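PDB 3SL7: CBS domain-containing protein CBSX2, chloroplastic from Arabidopsis thaliana, which probably acts as a chloroplast redox regulator that modulates the thioredoxin system through a pair of CBS domains. Local coordinates for residues F9-Q14 / R147-R152. Sequence-based numbering, arbitrary orientation.
Sequences FMTPRQ and RGNVVR
N149, in the first turn of helix 147-159, points its side chain at the backbone of F9 and the hydroxyl of T11. N149 CB lies 3.2 Å from F9 O, a close carbon-oxygen approach. N149 CG, set beside the backbone N and anti to the carbonyl carbon (chi1 -69°), stands 3.3 Å from F9 O. At the tip the amide branches: OD1 of N149 lies near both F9 O and T11 OG1, while N149 ND2 donates to T11 OG1 over 2.7 Å with an N-H...O angle of 157°, and the hydroxyl oxygen lies in the plane of the amide. N149 ND2 is also 3.1 Å from T11 N, but both are donors, so this proximity is not a bond. The T11 and N149 side chains cross at about a right angle. In the fold, the contact joins the two halves of a CBS pair: the short, weakly bonded strand 11-12, from the N-terminal end of the chain, lies at the edge of the sheet of the second CBS domain, where T11 bonds through its backbone to I144, and helix 147-159 follows directly from strand 141-146. An alanine in place of N149 would probably leave T11 OG1 without its amide donor and open a gap between the helix and T11. A water provides a second link, donating to F9 O at 2.7 Å and to N149 O at 3.1 Å while accepting from R152 NH1 at 2.7 Å. It lies in the plane of the R152 guanidinium, at its edge. R152, extended from CG to NE, also brings NH1 to 4.1 Å from F9 CD1, near the plane of the ring at its edge; with ring and guanidinium planes 68° apart, this is not a stacked pair. F9 packs further along the same helix on A153 and Q156, while V33 of the second subunit touches R152.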
ATOM      1  N   PHE A   9      -7.043  15.676   8.253  1.00 30.32           N
ATOM      2  CA  PHE A   9      -7.082  14.542   7.317  1.00 25.63           C
ATOM      3  C   PHE A   9      -6.092  13.417   7.578  1.00 30.86           C
ATOM      4  O   PHE A   9      -6.053  12.443   6.834  1.00 29.48           O
ATOM      5  CB  PHE A   9      -6.905  15.042   5.893  1.00 32.78           C
ATOM      6  CG  PHE A   9      -7.997  15.968   5.448  1.00 35.40           C
ATOM      7  CD1 PHE A   9      -9.196  15.466   4.976  1.00 41.35           C
ATOM      8  CD2 PHE A   9      -7.824  17.336   5.508  1.00 32.78           C
ATOM      9  CE1 PHE A   9     -10.199  16.309   4.569  1.00 40.44           C
ATOM     10  CE2 PHE A   9      -8.828  18.188   5.100  1.00 46.01           C
ATOM     11  CZ  PHE A   9     -10.019  17.673   4.633  1.00 40.60           C
HETATM   12  N   MSE A  10      -5.297  13.543   8.631  1.00 32.81           N
HETATM   13  CA  MSE A  10      -4.314  12.511   8.949  1.00 28.06           C
HETATM   14  C   MSE A  10      -4.963  11.212   9.394  1.00 29.75           C
HETATM   15  O   MSE A  10      -6.118  11.179   9.836  1.00 28.02           O
HETATM   16  CB  MSE A  10      -3.407  12.985  10.077  1.00 26.55           C
HETATM   17  CG  MSE A  10      -4.127  13.019  11.407  1.00 23.42           C
HETATM   18 SE   MSE A  10      -2.968  13.722  12.785  1.00 30.06          SE
HETATM   19  CE  MSE A  10      -4.018  13.217  14.367  1.00 28.30           C
ATOM     20  N   THR A  11      -4.190  10.143   9.293  1.00 24.02           N
ATOM     21  CA  THR A  11      -4.569   8.859   9.834  1.00 21.15           C
ATOM     22  C   THR A  11      -4.423   8.934  11.340  1.00 27.84           C
ATOM     23  O   THR A  11      -3.332   9.206  11.842  1.00 38.63           O
ATOM     24  CB  THR A  11      -3.632   7.759   9.287  1.00 21.73           C
ATOM     25  OG1 THR A  11      -3.680   7.783   7.855  1.00 27.55           O
ATOM     26  CG2 THR A  11      -4.052   6.390   9.789  1.00 29.70           C
ATOM     27  N   PRO A  12      -5.519   8.687  12.066  1.00 37.30           N
ATOM     28  CA  PRO A  12      -5.562   8.727  13.532  1.00 37.05           C
ATOM     29  C   PRO A  12      -4.580   7.737  14.138  1.00 36.38           C
ATOM     30  O   PRO A  12      -4.232   6.752  13.493  1.00 33.03           O
ATOM     31  CB  PRO A  12      -6.984   8.263  13.846  1.00 43.54           C
ATOM     32  CG  PRO A  12      -7.755   8.489  12.598  1.00 51.93           C
ATOM     33  CD  PRO A  12      -6.802   8.264  11.487  1.00 42.98           C
ATOM     34  N   ARG A  13      -4.154   8.002  15.365  1.00 36.65           N
ATOM     35  CA  ARG A  13      -3.260   7.119  16.107  1.00 40.69           C
ATOM     36  C   ARG A  13      -3.811   5.695  16.136  1.00 44.84           C
ATOM     37  O   ARG A  13      -3.060   4.730  16.009  1.00 43.26           O
ATOM     38  CB  ARG A  13      -3.105   7.657  17.534  1.00 46.20           C
ATOM     39  CG  ARG A  13      -2.105   6.951  18.450  1.00 50.10           C
ATOM     40  CD  ARG A  13      -2.212   7.589  19.843  1.00 64.09           C
ATOM     41  NE  ARG A  13      -1.278   7.068  20.840  1.00 81.97           N
ATOM     42  CZ  ARG A  13      -0.278   7.767  21.376  1.00 84.67           C
ATOM     43  NH1 ARG A  13      -0.055   9.024  21.005  1.00 53.85           N
ATOM     44  NH2 ARG A  13       0.511   7.207  22.283  1.00101.86           N
ATOM     45  N   GLN A  14      -5.125   5.566  16.297  1.00 43.54           N
ATOM     46  CA  GLN A  14      -5.737   4.250  16.468  1.00 45.14           C
ATOM     47  C   GLN A  14      -5.593   3.376  15.231  1.00 42.93           C
ATOM     48  O   GLN A  14      -5.773   2.163  15.303  1.00 47.39           O
ATOM     49  CB  GLN A  14      -7.214   4.359  16.880  1.00 44.36           C
ATOM     50  CG  GLN A  14      -8.085   5.168  15.927  1.00 66.29           C
ATOM     51  CD  GLN A  14      -8.275   6.605  16.382  1.00 83.35           C
ATOM     52  OE1 GLN A  14      -7.367   7.223  16.944  1.00 78.51           O
ATOM     53  NE2 GLN A  14      -9.467   7.141  16.148  1.00 95.79           N
ATOM     54  N   ARG A 147      -0.158   9.659   1.373  1.00 26.72           N
ATOM     55  CA  ARG A 147      -0.628  10.218   0.114  1.00 28.21           C
ATOM     56  C   ARG A 147      -2.125   9.982  -0.024  1.00 36.69           C
ATOM     57  O   ARG A 147      -2.858  10.848  -0.504  1.00 34.28           O
ATOM     58  CB  ARG A 147       0.132   9.619  -1.066  1.00 32.75           C
ATOM     59  CG  ARG A 147       1.544  10.160  -1.221  1.00 48.89           C
ATOM     60  CD  ARG A 147       2.291   9.448  -2.342  1.00 69.37           C
ATOM     61  NE  ARG A 147       1.573   9.509  -3.615  1.00 78.59           N
ATOM     62  CZ  ARG A 147       1.526  10.585  -4.397  1.00 83.17           C
ATOM     63  NH1 ARG A 147       2.145  11.704  -4.029  1.00 78.09           N
ATOM     64  NH2 ARG A 147       0.856  10.548  -5.544  1.00 72.70           N
ATOM     65  N   GLY A 148      -2.574   8.810   0.415  1.00 30.55           N
ATOM     66  CA  GLY A 148      -3.989   8.487   0.421  1.00 30.30           C
ATOM     67  C   GLY A 148      -4.826   9.458   1.246  1.00 32.65           C
ATOM     68  O   GLY A 148      -5.933   9.809   0.857  1.00 31.57           O
ATOM     69  N   ASN A 149      -4.312   9.875   2.400  1.00 31.17           N
ATOM     70  CA  ASN A 149      -4.992  10.884   3.204  1.00 31.50           C
ATOM     71  C   ASN A 149      -5.137  12.179   2.425  1.00 34.37           C
ATOM     72  O   ASN A 149      -6.161  12.845   2.510  1.00 31.29           O
ATOM     73  CB  ASN A 149      -4.223  11.187   4.493  1.00 25.20           C
ATOM     74  CG  ASN A 149      -4.237  10.041   5.472  1.00 29.83           C
ATOM     75  OD1 ASN A 149      -5.164   9.225   5.477  1.00 32.97           O
ATOM     76  ND2 ASN A 149      -3.204   9.979   6.327  1.00 19.20           N
ATOM     77  N   VAL A 150      -4.093  12.549   1.687  1.00 32.23           N
ATOM     78  CA  VAL A 150      -4.096  13.817   0.967  1.00 27.40           C
ATOM     79  C   VAL A 150      -5.095  13.755  -0.177  1.00 33.91           C
ATOM     80  O   VAL A 150      -5.827  14.704  -0.425  1.00 29.63           O
ATOM     81  CB  VAL A 150      -2.690  14.185   0.444  1.00 29.86           C
ATOM     82  CG1 VAL A 150      -2.752  15.447  -0.410  1.00 22.10           C
ATOM     83  CG2 VAL A 150      -1.718  14.367   1.612  1.00 29.65           C
ATOM     84  N   VAL A 151      -5.144  12.627  -0.870  1.00 26.60           N
ATOM     85  CA  VAL A 151      -6.143  12.454  -1.920  1.00 26.92           C
ATOM     86  C   VAL A 151      -7.561  12.519  -1.328  1.00 29.83           C
ATOM     87  O   VAL A 151      -8.465  13.147  -1.883  1.00 29.51           O
ATOM     88  CB  VAL A 151      -5.932  11.135  -2.652  1.00 34.09           C
ATOM     89  CG1 VAL A 151      -7.059  10.888  -3.665  1.00 36.81           C
ATOM     90  CG2 VAL A 151      -4.564  11.135  -3.323  1.00 28.53           C
ATOM     91  N   ARG A 152      -7.746  11.870  -0.189  1.00 31.21           N
ATOM     92  CA  ARG A 152      -9.026  11.907   0.498  1.00 40.67           C
ATOM     93  C   ARG A 152      -9.429  13.347   0.781  1.00 40.73           C
ATOM     94  O   ARG A 152     -10.595  13.714   0.637  1.00 38.45           O
ATOM     95  CB  ARG A 152      -8.944  11.114   1.799  1.00 38.23           C
ATOM     96  CG  ARG A 152     -10.267  10.915   2.504  1.00 41.25           C
ATOM     97  CD  ARG A 152     -10.112   9.875   3.602  1.00 58.23           C
ATOM     98  NE  ARG A 152     -11.248   9.863   4.515  1.00 83.83           N
ATOM     99  CZ  ARG A 152     -11.410  10.727   5.513  1.00 84.17           C
ATOM    100  NH1 ARG A 152     -10.512  11.679   5.722  1.00 66.19           N
ATOM    101  NH2 ARG A 152     -12.474  10.644   6.299  1.00 96.65           N
TER
HETATM  102  O   HOH W   1      -7.920  12.077   4.912  1.00 44.60           O